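Local coordinates for protein sulfite reductase [ferredoxin] (Mycobacterium tuberculosis, PDB 1ZJ8) that probably reduces sulfite to sulfide with electrons from ferredoxin, using one siroheme and one [4Fe-4S] cluster per subunit, at residues Y80-Q85 / L100-F105; E130-T135 / V144-I149. One frame throughout, in Å; residues are numbered along the deposited sequence.

Interaction 1. Residues Y80-Q85 / L100-F105; sequences YTQREQ and LEAKYF. With SRM (siroheme), chain E.
Gln82 and Leu100 bury the most surface in this contact, followed by Thr81. Gln82 pairs with the other segment through its backbone. Gln82 N donates to Tyr104 O at 3.0 Å, and Gln82 O receives Ala102 N. The Gln82 side chain lies beside that of Tyr104 and points the same way, with Gln82 CG 3.6 Å from Tyr104 CB. Gln82 CG sits between the backbone N and the carbonyl carbon (chi1 78°), which places it against Tyr104. The amide oxygen OE1 is taken up by the N-H of Trp148. Leu100 lays CD2 over the centre of one face of the Arg83 guanidinium, 3.8 Å from Arg83 CZ. Arg83 NH2 bonds Tyr87 O and Thr92 OG1, and Arg83 NH1 bonds Cys434 O. Leu100 O also receives Glu84 N at 2.9 Å, from above the carbonyl plane. Thr81 crosses Glu101 at about a right angle, its OG1 3.4 Å from Glu101 CG. The Glu101 carboxylate forms a salt bridge with Arg71. At the siroheme end, methyl CMA stands over the centre of the Tyr80 ring, and Tyr80 CE2 is bonded covalently to Cys172 SG. Strand 80-83 pairs antiparallel with 101-102 and 104-105. The register shifts by two between the Thr81-Phe105 and Arg83-Glu101 pairs, a beta bulge, where the chain turns a corner at Lys103. Strand 80-83 supplies the tyrosine of the Cys-Tyr thioether cross-link beside the siroheme.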
loop_
_atom_site.group_PDB
_atom_site.type_symbol
_atom_site.label_atom_id
_atom_site.label_comp_id
_atom_site.label_asym_id
_atom_site.label_seq_id
_atom_site.Cartn_x
_atom_site.Cartn_y
_atom_site.Cartn_z
ATOM N N TYR A 80 0.628 9.576 -12.701
ATOM C CA TYR A 80 1.954 9.030 -12.865
ATOM C C TYR A 80 1.963 8.512 -14.332
ATOM O O TYR A 80 0.990 7.929 -14.822
ATOM C CB TYR A 80 2.158 7.919 -11.804
ATOM C CG TYR A 80 3.006 8.197 -10.535
ATOM C CD1 TYR A 80 4.398 8.095 -10.612
ATOM C CD2 TYR A 80 2.425 8.431 -9.230
ATOM C CE1 TYR A 80 5.215 8.274 -9.496
ATOM C CE2 TYR A 80 3.268 8.593 -8.093
ATOM C CZ TYR A 80 4.652 8.522 -8.254
ATOM O OH TYR A 80 5.486 8.688 -7.179
ATOM N N THR A 81 3.044 8.792 -15.044
ATOM C CA THR A 81 3.223 8.364 -16.435
ATOM C C THR A 81 3.332 6.817 -16.503
ATOM O O THR A 81 3.970 6.218 -15.632
ATOM C CB THR A 81 4.502 9.047 -16.980
ATOM O OG1 THR A 81 4.321 9.400 -18.358
ATOM C CG2 THR A 81 5.750 8.180 -16.764
ATOM N N GLN A 82 2.732 6.155 -17.496
ATOM C CA GLN A 82 2.842 4.683 -17.560
ATOM C C GLN A 82 3.898 4.178 -18.575
ATOM O O GLN A 82 4.297 4.905 -19.487
ATOM C CB GLN A 82 1.459 4.019 -17.758
ATOM C CG GLN A 82 0.840 4.042 -19.168
ATOM C CD GLN A 82 -0.326 3.029 -19.341
ATOM O OE1 GLN A 82 -1.355 3.103 -18.656
ATOM N NE2 GLN A 82 -0.159 2.096 -20.283
ATOM N N ARG A 83 4.343 2.926 -18.398
ATOM C CA ARG A 83 5.431 2.317 -19.204
ATOM C C ARG A 83 4.989 1.967 -20.636
ATOM O O ARG A 83 3.990 1.258 -20.840
ATOM C CB ARG A 83 5.980 1.045 -18.529
ATOM C CG ARG A 83 7.251 0.423 -19.188
ATOM C CD ARG A 83 7.407 -1.073 -18.834
ATOM N NE ARG A 83 8.677 -1.707 -19.222
ATOM C CZ ARG A 83 9.843 -1.555 -18.583
ATOM N NH1 ARG A 83 9.943 -0.731 -17.547
ATOM N NH2 ARG A 83 10.931 -2.209 -18.990
ATOM N N GLU A 84 5.751 2.463 -21.620
ATOM C CA GLU A 84 5.522 2.128 -23.028
ATOM C C GLU A 84 5.706 0.620 -23.227
ATOM O O GLU A 84 6.493 -0.040 -22.514
ATOM C CB GLU A 84 6.471 2.910 -23.956
ATOM C CG GLU A 84 6.115 2.834 -25.439
ATOM C CD GLU A 84 4.750 3.415 -25.721
ATOM O OE1 GLU A 84 4.655 4.646 -25.819
ATOM O OE2 GLU A 84 3.769 2.651 -25.827
ATOM N N GLN A 85 4.971 0.089 -24.205
ATOM C CA GLN A 85 4.975 -1.346 -24.505
ATOM C C GLN A 85 6.275 -1.819 -25.142
ATOM O O GLN A 85 6.939 -1.058 -25.835
ATOM C CB GLN A 85 3.863 -1.687 -25.518
ATOM C CG GLN A 85 2.442 -1.280 -25.137
ATOM C CD GLN A 85 1.953 -1.973 -23.877
ATOM O OE1 GLN A 85 2.433 -3.058 -23.521
ATOM N NE2 GLN A 85 1.004 -1.348 -23.189
ATOM N N LEU A 100 10.820 4.814 -22.307
ATOM C CA LEU A 100 9.905 4.111 -21.406
ATOM C C LEU A 100 8.637 4.906 -21.067
ATOM O O LEU A 100 7.657 4.337 -20.605
ATOM C CB LEU A 100 10.629 3.742 -20.120
ATOM C CG LEU A 100 11.771 2.752 -20.292
ATOM C CD1 LEU A 100 12.664 2.766 -19.060
ATOM C CD2 LEU A 100 11.240 1.352 -20.586
ATOM N N GLU A 101 8.661 6.214 -21.301
ATOM C CA GLU A 101 7.538 7.099 -20.989
ATOM C C GLU A 101 6.489 7.097 -22.104
ATOM O O GLU A 101 6.697 7.721 -23.139
ATOM C CB GLU A 101 8.089 8.513 -20.796
ATOM C CG GLU A 101 7.088 9.546 -20.348
ATOM C CD GLU A 101 7.721 10.552 -19.397
ATOM O OE1 GLU A 101 7.843 11.757 -19.763
ATOM O OE2 GLU A 101 8.123 10.113 -18.287
ATOM N N ALA A 102 5.371 6.403 -21.887
ATOM C CA ALA A 102 4.271 6.348 -22.864
ATOM C C ALA A 102 3.409 7.595 -22.809
ATOM O O ALA A 102 3.606 8.455 -21.944
ATOM C CB ALA A 102 3.394 5.122 -22.633
ATOM N N LYS A 103 2.442 7.671 -23.732
ATOM C CA LYS A 103 1.513 8.814 -23.826
ATOM C C LYS A 103 0.267 8.593 -22.967
ATOM O O LYS A 103 -0.749 9.281 -23.155
ATOM C CB LYS A 103 1.079 9.092 -25.284
ATOM C CG LYS A 103 -0.341 8.530 -25.711
ATOM C CD LYS A 103 -0.862 9.207 -26.990
ATOM C CE LYS A 103 -2.053 8.485 -27.603
ATOM N NZ LYS A 103 -3.314 8.897 -26.955
ATOM N N TYR A 104 0.335 7.638 -22.038
ATOM C CA TYR A 104 -0.804 7.275 -21.195
ATOM C C TYR A 104 -0.430 7.391 -19.719
ATOM O O TYR A 104 0.749 7.404 -19.369
ATOM C CB TYR A 104 -1.260 5.853 -21.536
ATOM C CG TYR A 104 -1.865 5.704 -22.924
ATOM C CD1 TYR A 104 -3.173 6.112 -23.174
ATOM C CD2 TYR A 104 -1.131 5.152 -23.983
ATOM C CE1 TYR A 104 -3.738 5.981 -24.428
ATOM C CE2 TYR A 104 -1.681 5.019 -25.252
ATOM C CZ TYR A 104 -2.992 5.433 -25.471
ATOM O OH TYR A 104 -3.595 5.306 -26.718
ATOM N N PHE A 105 -1.440 7.484 -18.861
ATOM C CA PHE A 105 -1.233 7.689 -17.421
ATOM C C PHE A 105 -1.844 6.595 -16.559
ATOM O O PHE A 105 -2.931 6.091 -16.839
ATOM C CB PHE A 105 -1.849 9.026 -16.985
ATOM C CG PHE A 105 -1.170 10.222 -17.581
ATOM C CD1 PHE A 105 -1.647 10.794 -18.767
ATOM C CD2 PHE A 105 -0.039 10.768 -16.973
ATOM C CE1 PHE A 105 -1.014 11.893 -19.337
ATOM C CE2 PHE A 105 0.601 11.870 -17.529
ATOM C CZ PHE A 105 0.114 12.436 -18.716
HETATM FE FE SRM E . 4.688 2.324 -4.467
HETATM C CHA SRM E . 6.734 3.927 -6.684
HETATM C CHB SRM E . 3.050 0.911 -7.025
HETATM C CHC SRM E . 2.712 0.836 -2.352
HETATM C CHD SRM E . 7.359 1.869 -2.324
HETATM N NA SRM E . 4.732 2.556 -6.453
HETATM C C1A SRM E . 5.549 3.348 -7.183
HETATM C C2A SRM E . 5.084 3.561 -8.591
HETATM C CMA SRM E . 4.349 4.862 -8.686
HETATM C CDA SRM E . 6.190 3.406 -9.598
HETATM C CEA SRM E . 6.796 4.621 -10.225
HETATM O O3A SRM E . 7.378 5.435 -9.501
HETATM O O4A SRM E . 6.715 4.817 -11.447
HETATM C C3A SRM E . 4.156 2.404 -8.743
HETATM C CAA SRM E . 2.921 2.698 -9.525
HETATM C CBA SRM E . 3.316 2.359 -10.938
HETATM C CCA SRM E . 2.142 1.858 -11.715
HETATM O O1A SRM E . 1.333 1.087 -11.156
HETATM O O2A SRM E . 1.999 2.249 -12.899
HETATM C C4A SRM E . 3.947 1.939 -7.342
HETATM N NB SRM E . 3.074 1.221 -4.679
HETATM C C1B SRM E . 2.471 0.743 -5.770
HETATM C C2B SRM E . 1.157 0.056 -5.523
HETATM C CMB SRM E . 0.103 0.341 -6.556
HETATM C CDB SRM E . 1.420 -1.413 -5.516
HETATM C CEB SRM E . 0.269 -2.331 -5.303
HETATM O O3B SRM E . -0.156 -3.093 -6.198
HETATM O O4B SRM E . -0.261 -2.304 -4.193
HETATM C C3B SRM E . 0.870 0.573 -4.130
HETATM C CAB SRM E . 0.140 1.890 -4.182
HETATM C CBB SRM E . -0.661 2.137 -2.940
HETATM C CCB SRM E . -1.181 3.546 -2.929
HETATM O O1B SRM E . -2.353 3.787 -3.204
HETATM O O2B SRM E . -0.458 4.486 -2.615
HETATM C C4B SRM E . 2.266 0.898 -3.674
HETATM N NC SRM E . 4.997 1.426 -2.784
HETATM C C1C SRM E . 4.024 1.019 -1.943
HETATM C C2C SRM E . 4.505 0.442 -0.775
HETATM C CDC SRM E . 3.782 -0.351 0.263
HETATM C CEC SRM E . 3.095 0.308 1.395
HETATM O O3C SRM E . 2.952 1.552 1.402
HETATM O O4C SRM E . 2.707 -0.445 2.299
HETATM C C3C SRM E . 5.839 0.710 -0.829
HETATM C CAC SRM E . 6.715 0.252 0.291
HETATM C CBC SRM E . 6.624 0.911 1.651
HETATM C CCC SRM E . 7.397 2.217 1.615
HETATM O O1C SRM E . 6.960 3.203 0.962
HETATM O O2C SRM E . 8.488 2.247 2.241
HETATM C C4C SRM E . 6.104 1.359 -2.007
HETATM N ND SRM E . 6.555 3.097 -4.349
HETATM C C1D SRM E . 7.484 2.617 -3.508
HETATM C C2D SRM E . 8.760 2.969 -3.989
HETATM C CAD SRM E . 9.954 3.174 -3.074
HETATM C CBD SRM E . 10.230 4.551 -2.554
HETATM C CCD SRM E . 11.301 4.848 -1.545
HETATM O O1D SRM E . 10.923 5.266 -0.427
HETATM O O2D SRM E . 12.521 4.680 -1.813
HETATM C C3D SRM E . 8.555 3.682 -5.159
HETATM C CDD SRM E . 9.547 4.627 -5.781
HETATM C CED SRM E . 9.802 6.020 -5.250
HETATM O O3D SRM E . 9.048 6.542 -4.428
HETATM O O4D SRM E . 10.781 6.680 -5.626
HETATM C C4D SRM E . 7.187 3.755 -5.368
#

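Interaction 2. Residues E130-T135 / V144-I149. With SRM (siroheme), chain E.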
loop_
_atom_site.group_PDB
_atom_site.type_symbol
_atom_site.label_atom_id
_atom_site.label_comp_id
_atom_site.label_asym_id
_atom_site.label_seq_id
_atom_site.Cartn_x
_atom_site.Cartn_y
_atom_site.Cartn_z
ATOM N N GLU A 130 -15.079 3.076 -19.174
ATOM C CA GLU A 130 -15.175 4.093 -20.218
ATOM C C GLU A 130 -13.877 4.807 -20.521
ATOM O O GLU A 130 -13.632 5.136 -21.661
ATOM C CB GLU A 130 -16.212 5.140 -19.816
ATOM C CG GLU A 130 -16.860 5.870 -20.984
ATOM C CD GLU A 130 -17.468 7.217 -20.566
ATOM O OE1 GLU A 130 -18.596 7.209 -19.980
ATOM O OE2 GLU A 130 -16.808 8.268 -20.831
ATOM N N PHE A 131 -13.057 5.076 -19.514
ATOM C CA PHE A 131 -11.824 5.844 -19.723
ATOM C C PHE A 131 -10.523 5.099 -19.503
ATOM O O PHE A 131 -9.476 5.656 -19.819
ATOM C CB PHE A 131 -11.770 7.047 -18.785
ATOM C CG PHE A 131 -12.851 8.052 -19.009
ATOM C CD1 PHE A 131 -13.540 8.577 -17.927
ATOM C CD2 PHE A 131 -13.163 8.491 -20.298
ATOM C CE1 PHE A 131 -14.524 9.501 -18.121
ATOM C CE2 PHE A 131 -14.140 9.426 -20.506
ATOM C CZ PHE A 131 -14.829 9.933 -19.419
ATOM N N ALA A 132 -10.558 3.892 -18.934
ATOM C CA ALA A 132 -9.313 3.193 -18.559
ATOM C C ALA A 132 -9.162 1.828 -19.225
ATOM O O ALA A 132 -8.300 1.045 -18.837
ATOM C CB ALA A 132 -9.200 3.065 -17.020
ATOM N N ARG A 133 -9.969 1.567 -20.248
ATOM C CA ARG A 133 -9.999 0.273 -20.932
ATOM C C ARG A 133 -10.362 -0.859 -19.973
ATOM O O ARG A 133 -9.962 -2.011 -20.171
ATOM C CB ARG A 133 -8.676 0.001 -21.660
ATOM C CG ARG A 133 -8.233 1.140 -22.623
ATOM C CD ARG A 133 -7.113 0.684 -23.574
ATOM N NE ARG A 133 -6.307 1.787 -24.108
ATOM C CZ ARG A 133 -5.566 1.731 -25.226
ATOM N NH1 ARG A 133 -5.517 0.629 -25.981
ATOM N NH2 ARG A 133 -4.859 2.793 -25.608
ATOM N N ASP A 134 -11.163 -0.508 -18.959
ATOM C CA ASP A 134 -11.693 -1.436 -17.942
ATOM C C ASP A 134 -10.621 -1.923 -16.948
ATOM O O ASP A 134 -10.854 -2.862 -16.190
ATOM C CB ASP A 134 -12.442 -2.612 -18.584
ATOM C CG ASP A 134 -13.710 -3.000 -17.813
ATOM O OD1 ASP A 134 -14.469 -2.085 -17.387
ATOM O OD2 ASP A 134 -13.968 -4.223 -17.645
ATOM N N THR A 135 -9.457 -1.277 -16.938
ATOM C CA THR A 135 -8.458 -1.544 -15.924
ATOM C C THR A 135 -8.913 -0.948 -14.586
ATOM O O THR A 135 -9.379 0.194 -14.521
ATOM C CB THR A 135 -7.063 -0.945 -16.307
ATOM O OG1 THR A 135 -7.156 0.486 -16.454
ATOM C CG2 THR A 135 -6.551 -1.569 -17.598
ATOM N N VAL A 144 -7.793 2.506 -5.565
ATOM C CA VAL A 144 -7.841 1.918 -6.890
ATOM C C VAL A 144 -6.957 2.723 -7.790
ATOM O O VAL A 144 -6.805 3.926 -7.600
ATOM C CB VAL A 144 -9.221 1.928 -7.534
ATOM C CG1 VAL A 144 -10.069 0.850 -6.940
ATOM C CG2 VAL A 144 -9.872 3.273 -7.380
ATOM N N GLN A 145 -6.389 2.039 -8.774
ATOM C CA GLN A 145 -5.592 2.666 -9.796
ATOM C C GLN A 145 -6.116 2.299 -11.154
ATOM O O GLN A 145 -6.454 1.122 -11.405
ATOM C CB GLN A 145 -4.155 2.191 -9.704
ATOM C CG GLN A 145 -3.434 2.691 -8.503
ATOM C CD GLN A 145 -1.949 2.493 -8.621
ATOM O OE1 GLN A 145 -1.190 3.139 -7.931
ATOM N NE2 GLN A 145 -1.523 1.601 -9.508
ATOM N N TYR A 146 -6.169 3.308 -12.023
ATOM C CA TYR A 146 -6.597 3.153 -13.415
ATOM C C TYR A 146 -5.352 3.164 -14.285
ATOM O O TYR A 146 -4.335 3.689 -13.858
ATOM C CB TYR A 146 -7.463 4.337 -13.816
ATOM C CG TYR A 146 -8.789 4.507 -13.089
ATOM C CD1 TYR A 146 -9.792 3.554 -13.195
ATOM C CD2 TYR A 146 -9.061 5.660 -12.350
ATOM C CE1 TYR A 146 -11.043 3.730 -12.567
ATOM C CE2 TYR A 146 -10.309 5.857 -11.710
ATOM C CZ TYR A 146 -11.302 4.882 -11.828
ATOM O OH TYR A 146 -12.546 5.027 -11.217
ATOM N N HIS A 147 -5.405 2.578 -15.478
ATOM C CA HIS A 147 -4.310 2.729 -16.461
ATOM C C HIS A 147 -4.873 3.061 -17.849
ATOM O O HIS A 147 -6.096 3.123 -18.024
ATOM C CB HIS A 147 -3.451 1.472 -16.514
ATOM C CG HIS A 147 -2.477 1.355 -15.390
ATOM N ND1 HIS A 147 -2.632 0.456 -14.361
ATOM C CD2 HIS A 147 -1.319 2.008 -15.144
ATOM C CE1 HIS A 147 -1.613 0.559 -13.527
ATOM N NE2 HIS A 147 -0.802 1.498 -13.977
ATOM N N TRP A 148 -3.996 3.289 -18.828
ATOM C CA TRP A 148 -4.443 3.684 -20.166
ATOM C C TRP A 148 -5.248 4.996 -20.142
ATOM O O TRP A 148 -6.173 5.175 -20.944
ATOM C CB TRP A 148 -5.307 2.573 -20.833
ATOM C CG TRP A 148 -4.576 1.274 -21.022
ATOM C CD1 TRP A 148 -4.717 0.120 -20.290
ATOM C CD2 TRP A 148 -3.567 1.009 -21.994
ATOM N NE1 TRP A 148 -3.847 -0.847 -20.754
ATOM C CE2 TRP A 148 -3.136 -0.326 -21.802
ATOM C CE3 TRP A 148 -2.983 1.771 -23.014
ATOM C CZ2 TRP A 148 -2.150 -0.910 -22.596
ATOM C CZ3 TRP A 148 -2.007 1.195 -23.796
ATOM C CH2 TRP A 148 -1.597 -0.134 -23.585
ATOM N N ILE A 149 -4.911 5.911 -19.236
ATOM C CA ILE A 149 -5.652 7.160 -19.162
ATOM C C ILE A 149 -4.955 8.245 -19.987
ATOM O O ILE A 149 -3.721 8.338 -20.005
ATOM C CB ILE A 149 -5.950 7.562 -17.692
ATOM C CG1 ILE A 149 -7.377 7.120 -17.355
ATOM C CG2 ILE A 149 -5.806 9.072 -17.453
ATOM C CD1 ILE A 149 -7.748 7.303 -15.948
HETATM FE FE SRM E . 4.688 2.324 -4.467
HETATM C CHA SRM E . 6.734 3.927 -6.684
HETATM C CHB SRM E . 3.050 0.911 -7.025
HETATM C CHC SRM E . 2.712 0.836 -2.352
HETATM C CHD SRM E . 7.359 1.869 -2.324
HETATM N NA SRM E . 4.732 2.556 -6.453
HETATM C C1A SRM E . 5.549 3.348 -7.183
HETATM C C2A SRM E . 5.084 3.561 -8.591
HETATM C CMA SRM E . 4.349 4.862 -8.686
HETATM C CDA SRM E . 6.190 3.406 -9.598
HETATM C CEA SRM E . 6.796 4.621 -10.225
HETATM O O3A SRM E . 7.378 5.435 -9.501
HETATM O O4A SRM E . 6.715 4.817 -11.447
HETATM C C3A SRM E . 4.156 2.404 -8.743
HETATM C CAA SRM E . 2.921 2.698 -9.525
HETATM C CBA SRM E . 3.316 2.359 -10.938
HETATM C CCA SRM E . 2.142 1.858 -11.715
HETATM O O1A SRM E . 1.333 1.087 -11.156
HETATM O O2A SRM E . 1.999 2.249 -12.899
HETATM C C4A SRM E . 3.947 1.939 -7.342
HETATM N NB SRM E . 3.074 1.221 -4.679
HETATM C C1B SRM E . 2.471 0.743 -5.770
HETATM C C2B SRM E . 1.157 0.056 -5.523
HETATM C CMB SRM E . 0.103 0.341 -6.556
HETATM C CDB SRM E . 1.420 -1.413 -5.516
HETATM C CEB SRM E . 0.269 -2.331 -5.303
HETATM O O3B SRM E . -0.156 -3.093 -6.198
HETATM O O4B SRM E . -0.261 -2.304 -4.193
HETATM C C3B SRM E . 0.870 0.573 -4.130
HETATM C CAB SRM E . 0.140 1.890 -4.182
HETATM C CBB SRM E . -0.661 2.137 -2.940
HETATM C CCB SRM E . -1.181 3.546 -2.929
HETATM O O1B SRM E . -2.353 3.787 -3.204
HETATM O O2B SRM E . -0.458 4.486 -2.615
HETATM C C4B SRM E . 2.266 0.898 -3.674
HETATM N NC SRM E . 4.997 1.426 -2.784
HETATM C C1C SRM E . 4.024 1.019 -1.943
HETATM C C2C SRM E . 4.505 0.442 -0.775
HETATM C CDC SRM E . 3.782 -0.351 0.263
HETATM C CEC SRM E . 3.095 0.308 1.395
HETATM O O3C SRM E . 2.952 1.552 1.402
HETATM O O4C SRM E . 2.707 -0.445 2.299
HETATM C C3C SRM E . 5.839 0.710 -0.829
HETATM C CAC SRM E . 6.715 0.252 0.291
HETATM C CBC SRM E . 6.624 0.911 1.651
HETATM C CCC SRM E . 7.397 2.217 1.615
HETATM O O1C SRM E . 6.960 3.203 0.962
HETATM O O2C SRM E . 8.488 2.247 2.241
HETATM C C4C SRM E . 6.104 1.359 -2.007
HETATM N ND SRM E . 6.555 3.097 -4.349
HETATM C C1D SRM E . 7.484 2.617 -3.508
HETATM C C2D SRM E . 8.760 2.969 -3.989
HETATM C CAD SRM E . 9.954 3.174 -3.074
HETATM C CBD SRM E . 10.230 4.551 -2.554
HETATM C CCD SRM E . 11.301 4.848 -1.545
HETATM O O1D SRM E . 10.923 5.266 -0.427
HETATM O O2D SRM E . 12.521 4.680 -1.813
HETATM C C3D SRM E . 8.555 3.682 -5.159
HETATM C CDD SRM E . 9.547 4.627 -5.781
HETATM C CED SRM E . 9.802 6.020 -5.250
HETATM O O3D SRM E . 9.048 6.542 -4.428
HETATM O O4D SRM E . 10.781 6.680 -5.626
HETATM C C4D SRM E . 7.187 3.755 -5.368
#
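The Trp148 indole and the Arg133 guanidinium cross obliquely, with their planes 39° apart. Arg133 CD lies over one face of the indole, 4.0 Å from the centroid of the Trp148 five-membered ring, in a CH-pi contact. Farther along, Trp148 CE3 lies over one face of the guanidinium, toward its rim, and Arg133 NH2 comes within 3.4 Å of that same CE3. Arg133 CG stands anti to the carbonyl carbon (chi1 -53°), and the chain runs extended from there to NE across the indole. Thr135 CG2 meets the edge of the indole in its plane, 3.7 Å from Trp148 CD1. The Tyr146 ring takes Thr135 O at its edge. The His147 ring turns its edge to a siroheme carboxylate and stacks on the Phe433 ring. His147 NE2 donates to O2A of the siroheme at 3.1 Å in a nearly straight bond (170°). Gln145 NE2 makes a weak bond to O1A of the same carboxylate, and Gln145 OE1 accepts Arg108 NE.

Thr135 OG1 joins the two segments, accepting His147 N at 2.9 Å and donating to Ala132 O at 2.7 Å. Ala132 O also receives Thr135 N, from the same face of its plane, which closes a type I' turn from Ala132 to Thr135. Ala132 CB packs on Tyr146 CB at 3.9 Å.

The turn follows the end of helix 118-131 and leads into strand 135-138, which lies next to strand 144-149 in an antiparallel sheet. Strand 104-109 borders the other side of 144-149. Tyr146 OH bonds Leu124 O of helix 118-131, while Phe131 and Ile149 both pack on helix 154-162.

Overall arrangement
Both interactions reach one antiparallel sheet, in which strands 104-109 and 144-149 are neighbours. Interaction 1 is the more buried and pairs the outermost strand 79-83 with the chain around 101-105, largely by backbone hydrogen bonds. Interaction 2 is partly buried and joins a helix end and turn to a strand through one threonine hydroxyl and an arginine-indole contact nearer the surface. The two meet where Phe105 N lies 2.7 Å from Ile149 O, a probable hydrogen bond between the neighbouring strands. Both reach the siroheme, but differently: 80-85 offers a ring face to a methyl group, whereas 144-149 offers N-H donors to a carboxylate.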